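Local structure of endoglucanase (Humicola insolens, 1DYS) at residues R214-Y226 with Q262-R276. The protein hydrolyses internal beta-1,4-glucosidic linkages of cellulose as a family 6 glycoside hydrolase, taking part in the breakdown of plant biomass. Residues are numbered along the deposited sequence; the frame is centred on the assembly and turned at random. Where two conformers were deposited one is given.
Sequences RGFSSNVSNYNPY and QFIIDQSRVALSGAR
Phe216 and Phe263 sit side by side on neighbouring parallel strands, and the first lays its CB over the ring face of the second, 4.0 Å from the centroid. The rings themselves meet at a slant, planes 52° apart, tightly packed under helix 243-255. Backbone bonds join 215-218 to 262-266 from Phe216 N to Ser218 O, which takes Asp266 N at 3.0 Å.

Past Ser218, side chains take over most of the pairing. Asn219 sends ND2 to Asp266 O at 2.8 Å, almost straight and in the plane of the Asn219 amide, while Gln267 NE2 reaches the same oxygen from the opposite face. Gln267 is bent back at chi2 (-72°), which turns its amide toward the other loop: NE2 also gives a bond to Asn224 O at 3.0 Å, and OE1 takes Tyr226 N from above its carbonyl plane. A leucine here, offering neither donor nor acceptor, would probably let residues 224-226 shift, with Tyr226 N lacking its mate. Asp266 OD2 receives Ser221 N on its anti side, and OD1 closes an Asx turn with Ser268 N.

A second close-packed cluster, polar and watered, follows. Tyr223 CZ lies over the centre of the Arg269 guanidinium, 3.5 Å above its plane; NH2 goes to Ser221 O, and NH1 forms a salt bridge with Asp316. Arg276 spreads NH1 to Asn222 OD1 and NH2 to Asn224 OD1, each at 2.8 Å, with Tyr223 CB over one face. Waters bridge Asn222 O to Arg269, and Ala271 N returns to Tyr223 O. Only the 272-275 turn is loose, touching nothing of 214-226, with Ser273 and Gly274 exposed.

Loops leaving the C-terminal ends of adjacent parallel strands, here carrying Asn222, a probable substrate-binding residue, are characteristic of the active-site cleft in the distorted beta/alpha barrel of family 6 cellulases.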
# COMPACT_ATOMS: atom_id res chain seq x y z
N ARG A 214 -23.89 18.14 -0.48
CA ARG A 214 -24.59 18.57 0.74
C ARG A 214 -23.72 19.49 1.57
O ARG A 214 -24.15 20.39 2.28
CB ARG A 214 -25.00 17.33 1.56
CG ARG A 214 -25.37 17.63 3.01
CD ARG A 214 -26.65 18.46 3.10
NE ARG A 214 -27.02 18.59 4.53
CZ ARG A 214 -28.12 19.30 4.86
NH1 ARG A 214 -28.86 19.91 3.93
NH2 ARG A 214 -28.43 19.41 6.14
N GLY A 215 -22.40 19.25 1.50
CA GLY A 215 -21.46 19.98 2.27
C GLY A 215 -20.10 19.26 2.33
O GLY A 215 -19.59 18.92 1.27
N PHE A 216 -19.51 19.28 3.51
CA PHE A 216 -18.09 18.95 3.65
C PHE A 216 -17.77 17.95 4.75
O PHE A 216 -18.60 17.81 5.64
CB PHE A 216 -17.28 20.26 3.99
CG PHE A 216 -17.71 21.38 3.05
CD1 PHE A 216 -17.27 21.37 1.74
CD2 PHE A 216 -18.62 22.35 3.47
CE1 PHE A 216 -17.69 22.32 0.83
CE2 PHE A 216 -19.02 23.30 2.56
CZ PHE A 216 -18.58 23.30 1.26
N SER A 217 -16.56 17.38 4.72
CA SER A 217 -16.16 16.54 5.86
C SER A 217 -14.86 17.12 6.41
O SER A 217 -14.13 17.78 5.67
CB SER A 217 -15.99 15.07 5.46
OG SER A 217 -15.05 14.90 4.38
N SER A 218 -14.59 16.86 7.69
CA SER A 218 -13.33 17.36 8.28
C SER A 218 -12.89 16.44 9.40
O SER A 218 -13.67 15.64 9.93
CB SER A 218 -13.49 18.79 8.75
OG SER A 218 -14.29 18.82 9.93
N ASN A 219 -11.60 16.56 9.72
CA ASN A 219 -10.95 15.79 10.77
C ASN A 219 -10.81 14.31 10.39
O ASN A 219 -10.53 13.51 11.32
CB ASN A 219 -11.67 15.91 12.12
CG ASN A 219 -10.74 15.81 13.33
OD1 ASN A 219 -9.68 16.44 13.25
ND2 ASN A 219 -11.19 15.08 14.35
N VAL A 220 -11.05 13.94 9.13
CA VAL A 220 -10.96 12.52 8.77
C VAL A 220 -9.51 12.09 8.94
O VAL A 220 -8.54 12.67 8.47
CB VAL A 220 -11.44 12.26 7.33
CG1 VAL A 220 -11.17 10.78 7.01
CG2 VAL A 220 -12.90 12.67 7.22
N SER A 221 -9.31 11.04 9.73
CA SER A 221 -8.04 10.49 10.13
C SER A 221 -7.26 11.40 11.06
O SER A 221 -6.13 11.02 11.32
CB SER A 221 -7.13 10.12 8.95
OG SER A 221 -7.91 9.42 7.97
N ASN A 222 -7.85 12.49 11.52
CA ASN A 222 -7.13 13.40 12.39
C ASN A 222 -7.67 13.17 13.81
O ASN A 222 -8.28 12.15 14.10
CB ASN A 222 -7.13 14.86 11.95
CG ASN A 222 -5.80 15.52 12.24
OD1 ASN A 222 -5.52 15.84 13.39
ND2 ASN A 222 -4.95 15.72 11.22
N TYR A 223 -7.21 14.04 14.70
CA TYR A 223 -7.41 13.87 16.13
C TYR A 223 -7.94 15.12 16.82
O TYR A 223 -7.94 15.14 18.07
CB TYR A 223 -6.03 13.53 16.71
CG TYR A 223 -5.25 12.42 16.04
CD1 TYR A 223 -4.42 12.67 14.94
CD2 TYR A 223 -5.39 11.11 16.50
CE1 TYR A 223 -3.75 11.62 14.34
CE2 TYR A 223 -4.69 10.06 15.90
CZ TYR A 223 -3.89 10.35 14.82
OH TYR A 223 -3.15 9.34 14.24
N ASN A 224 -8.33 16.13 16.05
CA ASN A 224 -8.82 17.37 16.67
C ASN A 224 -10.13 17.12 17.40
O ASN A 224 -10.91 16.23 17.06
CB ASN A 224 -9.04 18.42 15.60
CG ASN A 224 -7.84 18.83 14.78
OD1 ASN A 224 -6.73 18.64 15.25
ND2 ASN A 224 -8.06 19.40 13.59
N PRO A 225 -10.32 17.81 18.52
CA PRO A 225 -11.55 17.69 19.28
C PRO A 225 -12.65 18.45 18.56
O PRO A 225 -12.39 19.43 17.87
CB PRO A 225 -11.23 18.38 20.63
CG PRO A 225 -10.21 19.39 20.19
CD PRO A 225 -9.44 18.88 18.97
N TYR A 226 -13.87 17.93 18.68
CA TYR A 226 -15.04 18.57 18.12
C TYR A 226 -15.26 19.91 18.82
O TYR A 226 -15.25 20.96 18.21
CB TYR A 226 -16.29 17.68 18.25
CG TYR A 226 -17.53 18.39 17.77
CD1 TYR A 226 -17.70 18.72 16.43
CD2 TYR A 226 -18.55 18.74 18.64
CE1 TYR A 226 -18.82 19.37 15.96
CE2 TYR A 226 -19.68 19.39 18.19
CZ TYR A 226 -19.82 19.71 16.86
OH TYR A 226 -20.93 20.36 16.40
N GLN A 262 -22.87 22.52 5.11
CA GLN A 262 -23.02 21.49 6.12
C GLN A 262 -21.87 20.52 6.30
O GLN A 262 -21.36 20.03 5.32
CB GLN A 262 -24.31 20.69 5.90
CG GLN A 262 -25.55 21.61 5.88
CD GLN A 262 -25.70 22.41 7.17
OE1 GLN A 262 -25.50 23.61 7.17
NE2 GLN A 262 -26.01 21.75 8.28
N PHE A 263 -21.50 20.25 7.56
CA PHE A 263 -20.35 19.38 7.81
C PHE A 263 -20.71 18.04 8.43
O PHE A 263 -21.67 17.89 9.16
CB PHE A 263 -19.40 20.02 8.85
CG PHE A 263 -18.40 20.96 8.25
CD1 PHE A 263 -18.83 22.15 7.68
CD2 PHE A 263 -17.06 20.64 8.11
CE1 PHE A 263 -17.95 23.01 7.08
CE2 PHE A 263 -16.17 21.51 7.53
CZ PHE A 263 -16.59 22.72 6.98
N ILE A 264 -19.83 17.05 8.24
CA ILE A 264 -19.83 15.81 9.00
C ILE A 264 -18.39 15.76 9.56
O ILE A 264 -17.52 16.18 8.83
CB ILE A 264 -20.22 14.46 8.43
CG1 ILE A 264 -19.43 14.19 7.13
CG2 ILE A 264 -21.73 14.48 8.15
CD1 ILE A 264 -19.87 12.96 6.37
N ILE A 265 -18.22 15.48 10.85
CA ILE A 265 -16.88 15.64 11.45
C ILE A 265 -16.46 14.34 12.11
O ILE A 265 -17.17 13.74 12.90
CB ILE A 265 -16.88 16.71 12.57
CG1 ILE A 265 -17.13 18.08 11.93
CG2 ILE A 265 -15.53 16.77 13.29
CD1 ILE A 265 -16.98 19.29 12.79
N ASP A 266 -15.28 13.84 11.73
CA ASP A 266 -14.80 12.56 12.25
C ASP A 266 -14.38 12.77 13.71
O ASP A 266 -13.69 13.76 13.99
CB ASP A 266 -13.51 12.17 11.48
CG ASP A 266 -13.13 10.71 11.61
OD1 ASP A 266 -13.74 9.89 12.32
OD2 ASP A 266 -12.11 10.32 10.94
N GLN A 267 -14.81 11.86 14.58
CA GLN A 267 -14.31 11.84 15.95
C GLN A 267 -13.89 10.41 16.25
O GLN A 267 -13.83 9.99 17.39
CB GLN A 267 -15.32 12.29 17.03
CG GLN A 267 -15.64 13.78 16.98
CD GLN A 267 -14.48 14.63 17.48
OE1 GLN A 267 -14.35 14.88 18.68
NE2 GLN A 267 -13.65 15.05 16.56
N SER A 268 -13.46 9.64 15.21
CA SER A 268 -13.00 8.27 15.43
C SER A 268 -11.84 8.22 16.39
O SER A 268 -11.72 7.28 17.19
CB SER A 268 -12.54 7.65 14.09
OG SER A 268 -11.52 8.50 13.51
N ARG A 269 -10.96 9.20 16.38
CA ARG A 269 -9.82 9.27 17.30
C ARG A 269 -9.66 10.72 17.73
O ARG A 269 -9.77 11.61 16.90
CB ARG A 269 -8.51 8.88 16.59
CG ARG A 269 -8.53 7.45 16.06
CD ARG A 269 -7.22 7.01 15.42
NE ARG A 269 -6.96 7.81 14.20
CZ ARG A 269 -5.87 7.62 13.48
NH1 ARG A 269 -4.96 6.73 13.82
NH2 ARG A 269 -5.65 8.37 12.38
N VAL A 270 -9.50 10.98 19.03
CA VAL A 270 -9.30 12.32 19.55
C VAL A 270 -8.03 12.32 20.42
O VAL A 270 -7.92 11.51 21.32
CB VAL A 270 -10.51 12.78 20.38
CG1 VAL A 270 -10.25 14.20 20.89
CG2 VAL A 270 -11.80 12.82 19.58
N ALA A 271 -7.13 13.24 20.09
CA ALA A 271 -5.91 13.38 20.88
C ALA A 271 -6.27 13.89 22.27
O ALA A 271 -7.15 14.73 22.47
CB ALA A 271 -5.01 14.39 20.18
N LEU A 272 -5.56 13.35 23.25
CA LEU A 272 -5.67 13.74 24.64
C LEU A 272 -4.55 14.75 24.90
O LEU A 272 -3.73 15.05 24.02
CB LEU A 272 -5.53 12.55 25.60
CG LEU A 272 -6.28 11.27 25.18
CD1 LEU A 272 -5.99 10.09 26.09
CD2 LEU A 272 -7.79 11.51 25.15
N SER A 273 -4.59 15.27 26.12
CA SER A 273 -3.65 16.31 26.52
C SER A 273 -2.21 15.96 26.21
O SER A 273 -1.72 14.89 26.65
CB SER A 273 -3.70 16.54 28.03
OG SER A 273 -4.89 16.14 28.66
N GLY A 274 -1.53 16.85 25.51
CA GLY A 274 -0.12 16.68 25.22
C GLY A 274 0.30 15.67 24.20
O GLY A 274 1.49 15.35 24.02
N ALA A 275 -0.67 15.17 23.44
CA ALA A 275 -0.32 14.14 22.45
C ALA A 275 0.49 14.71 21.31
O ALA A 275 1.26 13.97 20.69
CB ALA A 275 -1.56 13.42 21.95
N ARG A 276 0.29 15.97 20.96
CA ARG A 276 1.05 16.53 19.84
C ARG A 276 1.72 17.83 20.26
O ARG A 276 1.09 18.57 20.98
CB ARG A 276 0.03 16.89 18.74
CG ARG A 276 -0.52 15.66 18.04
CD ARG A 276 -1.23 16.10 16.77
NE ARG A 276 -2.58 16.56 17.06
CZ ARG A 276 -3.49 16.69 16.08
NH1 ARG A 276 -3.16 16.43 14.82
NH2 ARG A 276 -4.70 17.12 16.42
O HOH W 1 -8.93 9.58 13.19
O HOH W 2 -11.20 11.75 14.46
O HOH W 3 -5.99 17.66 19.16